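Local coordinates for protein ribokinase (Thermotoga maritima, PDB 1VM7) that probably phosphorylates ribose at O-5 with ATP and magnesium, acting as a homodimeric carbohydrate kinase of the PfkB family, at residues S23-V28 against M46-G51; D78-L83 against T103-I108. All coordinates share one frame; numbering follows the deposited sequence.

Contact 1. Residues S23-V28 against M46-G51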
loop_
_atom_site.group_PDB
_atom_site.type_symbol
_atom_site.label_atom_id
_atom_site.label_comp_id
_atom_site.label_asym_id
_atom_site.label_seq_id
_atom_site.Cartn_x
_atom_site.Cartn_y
_atom_site.Cartn_z
ATOM N N SER A 23 13.282 7.848 -5.608
ATOM C CA SER A 23 12.694 6.647 -6.219
ATOM C C SER A 23 11.484 6.209 -5.343
ATOM O O SER A 23 11.639 6.084 -4.131
ATOM C CB SER A 23 13.666 5.471 -6.220
ATOM O OG SER A 23 14.832 5.720 -6.956
ATOM N N ASN A 24 10.315 5.981 -5.940
ATOM C CA ASN A 24 9.070 5.647 -5.239
ATOM C C ASN A 24 8.371 4.542 -6.018
ATOM O O ASN A 24 8.463 4.485 -7.262
ATOM C CB ASN A 24 8.209 6.920 -5.233
ATOM C CG ASN A 24 6.951 6.799 -4.415
ATOM O OD1 ASN A 24 6.983 6.814 -3.161
ATOM N ND2 ASN A 24 5.798 6.732 -5.117
ATOM N N ILE A 25 7.681 3.668 -5.306
ATOM C CA ILE A 25 6.719 2.761 -5.890
ATOM C C ILE A 25 5.378 3.413 -5.697
ATOM O O ILE A 25 5.033 3.732 -4.563
ATOM C CB ILE A 25 6.670 1.444 -5.096
ATOM C CG1 ILE A 25 8.070 0.846 -5.002
ATOM C CG2 ILE A 25 5.716 0.457 -5.739
ATOM C CD1 ILE A 25 8.711 0.556 -6.338
ATOM N N ASP A 26 4.612 3.577 -6.778
ATOM C CA ASP A 26 3.239 4.079 -6.657
ATOM C C ASP A 26 2.282 2.906 -6.647
ATOM O O ASP A 26 2.195 2.156 -7.630
ATOM C CB ASP A 26 2.916 5.035 -7.795
ATOM C CG ASP A 26 3.649 6.340 -7.664
ATOM O OD1 ASP A 26 3.855 6.772 -6.535
ATOM O OD2 ASP A 26 3.987 6.953 -8.679
ATOM N N ILE A 27 1.567 2.763 -5.535
ATOM C CA ILE A 27 0.641 1.657 -5.328
ATOM C C ILE A 27 -0.769 2.193 -5.494
ATOM O O ILE A 27 -1.263 2.940 -4.639
ATOM C CB ILE A 27 0.850 0.967 -3.937
ATOM C CG1 ILE A 27 2.270 0.403 -3.840
ATOM C CG2 ILE A 27 -0.160 -0.152 -3.708
ATOM C CD1 ILE A 27 2.762 0.292 -2.435
ATOM N N VAL A 28 -1.413 1.836 -6.619
ATOM C CA VAL A 28 -2.684 2.434 -6.953
ATOM C C VAL A 28 -3.755 1.446 -6.563
ATOM O O VAL A 28 -3.813 0.326 -7.084
ATOM C CB VAL A 28 -2.789 2.797 -8.449
ATOM C CG1 VAL A 28 -4.160 3.415 -8.760
ATOM C CG2 VAL A 28 -1.668 3.767 -8.828
ATOM N N MET A 46 -5.339 -3.594 -7.650
ATOM C CA MET A 46 -4.084 -3.036 -7.191
ATOM C C MET A 46 -3.074 -3.133 -8.309
ATOM O O MET A 46 -2.860 -4.202 -8.874
ATOM C CB MET A 46 -3.533 -3.778 -5.990
ATOM C CG MET A 46 -2.300 -3.108 -5.414
ATOM S SD MET A 46 -1.573 -4.051 -4.066
ATOM C CE MET A 46 -0.727 -5.305 -4.959
ATOM N N ASN A 47 -2.487 -1.994 -8.631
ATOM C CA ASN A 47 -1.466 -1.876 -9.648
ATOM C C ASN A 47 -0.308 -1.038 -9.145
ATOM O O ASN A 47 -0.504 -0.006 -8.564
ATOM C CB ASN A 47 -2.081 -1.226 -10.889
ATOM C CG ASN A 47 -3.190 -2.064 -11.475
ATOM O OD1 ASN A 47 -2.927 -2.998 -12.224
ATOM N ND2 ASN A 47 -4.423 -1.743 -11.153
ATOM N N VAL A 48 0.901 -1.493 -9.399
ATOM C CA VAL A 48 2.105 -0.897 -8.884
ATOM C C VAL A 48 2.950 -0.399 -10.062
ATOM O O VAL A 48 3.074 -1.074 -11.082
ATOM C CB VAL A 48 2.842 -1.956 -8.068
ATOM C CG1 VAL A 48 4.035 -1.394 -7.391
ATOM C CG2 VAL A 48 1.876 -2.555 -6.990
ATOM N N PHE A 49 3.470 0.813 -9.921
ATOM C CA PHE A 49 4.188 1.481 -10.962
ATOM C C PHE A 49 5.416 2.111 -10.324
ATOM O O PHE A 49 5.348 2.610 -9.194
ATOM C CB PHE A 49 3.329 2.585 -11.568
ATOM C CG PHE A 49 1.990 2.119 -12.022
ATOM C CD1 PHE A 49 1.819 1.585 -13.290
ATOM C CD2 PHE A 49 0.904 2.197 -11.172
ATOM C CE1 PHE A 49 0.570 1.172 -13.719
ATOM C CE2 PHE A 49 -0.333 1.797 -11.599
ATOM C CZ PHE A 49 -0.504 1.276 -12.860
ATOM N N PRO A 50 6.540 2.101 -11.047
ATOM C CA PRO A 50 7.658 2.904 -10.600
ATOM C C PRO A 50 7.349 4.428 -10.709
ATOM O O PRO A 50 6.614 4.861 -11.577
ATOM C CB PRO A 50 8.805 2.468 -11.498
ATOM C CG PRO A 50 8.164 1.713 -12.661
ATOM C CD PRO A 50 6.764 1.442 -12.355
ATOM N N GLY A 51 7.920 5.198 -9.798
ATOM C CA GLY A 51 7.634 6.615 -9.679
ATOM C C GLY A 51 8.712 7.314 -8.900
ATOM O O GLY A 51 9.859 6.833 -8.823
HETATM O O HOH W 1 -5.174 0.086 -9.483
#
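Side chains of Asn-24, Asp-26, Val-28, Asn-47 and Phe-49 project from one face of this antiparallel hairpin, and those of Ile-25, Ile-27, Val-48 and Pro-50 from the other. On the first face the CG2 methyl of Val-28, anti to its carbonyl carbon, meets the Phe-49 ring at its edge, 3.7 Å from CE2, the two side chains crossing obliquely. Further along, the Asp-26 carboxylate sits over the backbone of Gly-51, OD2 lying 3.8 Å from its CA; a CB on Gly-51 would collide with that oxygen. On the reverse face Ile-27 and Met-46 run side by side, CG2 to CG 4.0 Å. Six backbone hydrogen bonds fix this register through the pairs Asn-24/Gly-51, Asp-26/Phe-49 and Val-28/Asn-47; the straightest, Val-28 N to Asn-47 O, has an N-H...O angle of 169°. Water W1 donates to Val-28 O and accepts from Asn-47 ND2, which also bonds Glu-45. Asn-24, Ile-25 and Asp-26 are predicted to bind substrate. The second subunit's Phe-107 packs on Ile-27. Strand 24-30 lies between strand 40-51 and strand 105-110 in the four-stranded sheet, while helix 79-90 packs against Ile-25 through Tyr-80 and Leu-84.

Contact 2. Residues D78-L83 against T103-I108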
loop_
_atom_site.group_PDB
_atom_site.type_symbol
_atom_site.label_atom_id
_atom_site.label_comp_id
_atom_site.label_asym_id
_atom_site.label_seq_id
_atom_site.Cartn_x
_atom_site.Cartn_y
_atom_site.Cartn_z
ATOM N N ASP A 78 14.253 -4.443 -0.383
ATOM C CA ASP A 78 13.042 -5.214 -0.491
ATOM C C ASP A 78 12.744 -5.578 -1.953
ATOM O O ASP A 78 13.478 -5.219 -2.885
ATOM C CB ASP A 78 11.881 -4.456 0.168
ATOM C CG ASP A 78 11.829 -2.980 -0.218
ATOM O OD1 ASP A 78 12.292 -2.600 -1.333
ATOM O OD2 ASP A 78 11.288 -2.226 0.600
ATOM N N ASP A 79 11.671 -6.325 -2.138
ATOM C CA ASP A 79 11.233 -6.728 -3.450
ATOM C C ASP A 79 11.030 -5.516 -4.388
ATOM O O ASP A 79 11.393 -5.567 -5.571
ATOM C CB ASP A 79 9.975 -7.608 -3.320
ATOM C CG ASP A 79 8.964 -7.046 -2.312
ATOM O OD1 ASP A 79 8.929 -5.790 -2.103
ATOM O OD2 ASP A 79 8.214 -7.868 -1.736
ATOM N N TYR A 80 10.510 -4.417 -3.866
ATOM C CA TYR A 80 10.335 -3.266 -4.697
ATOM C C TYR A 80 11.687 -2.702 -5.130
ATOM O O TYR A 80 11.860 -2.293 -6.282
ATOM C CB TYR A 80 9.440 -2.224 -4.018
ATOM C CG TYR A 80 7.947 -2.618 -3.943
ATOM C CD1 TYR A 80 7.338 -3.397 -4.930
ATOM C CD2 TYR A 80 7.128 -2.134 -2.931
ATOM C CE1 TYR A 80 5.959 -3.759 -4.864
ATOM C CE2 TYR A 80 5.746 -2.485 -2.862
ATOM C CZ TYR A 80 5.174 -3.284 -3.838
ATOM O OH TYR A 80 3.818 -3.624 -3.755
ATOM N N SER A 81 12.658 -2.672 -4.229
ATOM C CA SER A 81 13.993 -2.188 -4.601
ATOM C C SER A 81 14.583 -3.085 -5.726
ATOM O O SER A 81 15.129 -2.597 -6.718
ATOM C CB SER A 81 14.939 -2.100 -3.386
ATOM O OG SER A 81 15.374 -3.361 -2.965
ATOM N N ASP A 82 14.405 -4.397 -5.595
ATOM C CA ASP A 82 14.801 -5.330 -6.655
ATOM C C ASP A 82 14.169 -4.992 -7.977
ATOM O O ASP A 82 14.857 -4.998 -8.982
ATOM C CB ASP A 82 14.468 -6.777 -6.312
ATOM C CG ASP A 82 15.249 -7.283 -5.124
ATOM O OD1 ASP A 82 16.309 -6.714 -4.846
ATOM O OD2 ASP A 82 14.787 -8.231 -4.467
ATOM N N LEU A 83 12.875 -4.693 -7.977
ATOM C CA LEU A 83 12.201 -4.308 -9.220
ATOM C C LEU A 83 12.790 -3.011 -9.791
ATOM O O LEU A 83 12.985 -2.895 -11.019
ATOM C CB LEU A 83 10.673 -4.234 -9.037
ATOM C CG LEU A 83 10.093 -5.663 -8.801
ATOM C CD1 LEU A 83 8.681 -5.660 -8.160
ATOM C CD2 LEU A 83 10.126 -6.532 -10.080
ATOM N N THR A 103 11.823 0.722 0.637
ATOM C CA THR A 103 11.856 1.582 -0.513
ATOM C C THR A 103 10.686 2.542 -0.365
ATOM O O THR A 103 9.639 2.141 0.109
ATOM C CB THR A 103 11.701 0.738 -1.839
ATOM O OG1 THR A 103 12.763 -0.226 -1.944
ATOM C CG2 THR A 103 11.699 1.632 -3.079
ATOM N N GLY A 104 10.850 3.796 -0.774
ATOM C CA GLY A 104 9.788 4.794 -0.680
ATOM C C GLY A 104 8.585 4.313 -1.482
ATOM O O GLY A 104 8.737 3.630 -2.549
ATOM N N ARG A 105 7.411 4.605 -0.953
ATOM C CA ARG A 105 6.156 4.185 -1.562
ATOM C C ARG A 105 5.050 5.207 -1.371
ATOM O O ARG A 105 5.091 6.019 -0.447
ATOM C CB ARG A 105 5.763 2.802 -1.089
ATOM C CG ARG A 105 5.471 2.581 0.357
ATOM C CD ARG A 105 5.599 1.101 0.638
ATOM N NE ARG A 105 6.966 0.691 0.387
ATOM C CZ ARG A 105 7.441 -0.553 0.374
ATOM N NH1 ARG A 105 6.678 -1.608 0.620
ATOM N NH2 ARG A 105 8.724 -0.733 0.113
ATOM N N ALA A 106 4.131 5.239 -2.299
ATOM C CA ALA A 106 2.973 6.120 -2.194
ATOM C C ALA A 106 1.755 5.229 -2.393
ATOM O O ALA A 106 1.708 4.382 -3.308
ATOM C CB ALA A 106 3.028 7.214 -3.207
ATOM N N PHE A 107 0.794 5.384 -1.497
ATOM C CA PHE A 107 -0.440 4.597 -1.527
ATOM C C PHE A 107 -1.554 5.496 -2.020
ATOM O O PHE A 107 -1.972 6.429 -1.314
ATOM C CB PHE A 107 -0.774 4.094 -0.145
ATOM C CG PHE A 107 0.285 3.231 0.433
ATOM C CD1 PHE A 107 1.333 3.787 1.158
ATOM C CD2 PHE A 107 0.264 1.867 0.241
ATOM C CE1 PHE A 107 2.312 2.980 1.701
ATOM C CE2 PHE A 107 1.250 1.056 0.813
ATOM C CZ PHE A 107 2.263 1.613 1.529
ATOM N N ILE A 108 -2.009 5.213 -3.235
ATOM C CA ILE A 108 -2.877 6.105 -3.970
ATOM C C ILE A 108 -4.237 5.436 -4.072
ATOM O O ILE A 108 -4.393 4.409 -4.728
ATOM C CB ILE A 108 -2.331 6.415 -5.394
ATOM C CG1 ILE A 108 -0.900 6.961 -5.340
ATOM C CG2 ILE A 108 -3.295 7.392 -6.143
ATOM C CD1 ILE A 108 -0.136 6.883 -6.649
HETATM O O HOH W 2 7.810 -4.646 -0.104
#
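Asp-78 is the N-cap of helix 79-90, and its carboxylate joins this helix start to Thr-103, ahead of strand 105-110 of the four-stranded sheet, and to Arg-105 of that strand. Asp-78 OD1 accepts the Thr-103 hydroxyl on its syn lone pair, OG1 lying a very short 2.5 Å away. Asp-78 OD1 also takes the capping bond from Ser-81 N at 2.9 Å, met nearly along the C-O axis. OD2 accepts from Thr-103 N, also on its syn lone pair, with an N-H...O angle of 161°. Arg-105 NH2 reaches OD2 tip to tip in a salt bridge whose hydrogen bond is weak, the N-H...O angle being 126° and the carboxylate and guanidinium planes lying 52° apart. The positive charge and the helix start would both be expected to stabilise the ionised carboxylate. An alanine here would probably leave the helix start uncapped and loosen its tie to Thr-103 and Arg-105, since every one of these bonds uses a carboxylate oxygen. A second shell holds the partners in place. Tyr-80 crosses Arg-105 at about a right angle, CD2 lying over one guanidinium face 3.6 Å from NH1, while NH1 lies at the edge of the tyrosine ring. Ser-81 OG donates to Asp-78 O, which also receives Asp-82 N; the same hydroxyl is hydrogen-bonded to Arg-98. Beyond this, Gly-76 N is hydrogen-bonded to Thr-103 OG1, and Tyr-80 of the second subunit packs on Arg-105. The Arg-105 chain, bent at CG-CD, folds back on the residues before it, so that NE and NH2 grip Thr-103 O side-on at 3.1 Å and 3.0 Å, both nearly in the guanidinium plane.

The centres of contacts 1 and 2 lie about 7 Å apart, and the contacts follow in series along the chain: the hairpin of contact 1 closes before Asp-78 opens contact 2. Both reach one four-stranded sheet, in which strands 24-30 and 105-110 are parallel neighbours. Direct evidence of their junction is the pair of probable backbone hydrogen bonds Ile-27 N to Ala-106 O and Ile-27 O to Ile-108 N, each 2.8 Å. Contact 1 lies in the hairpin that carries predicted substrate-binding residues, while contact 2 connects the adjoining strand to a helix outside that sheet. Both also touch the second subunit, placing this sheet region at the homodimer interface.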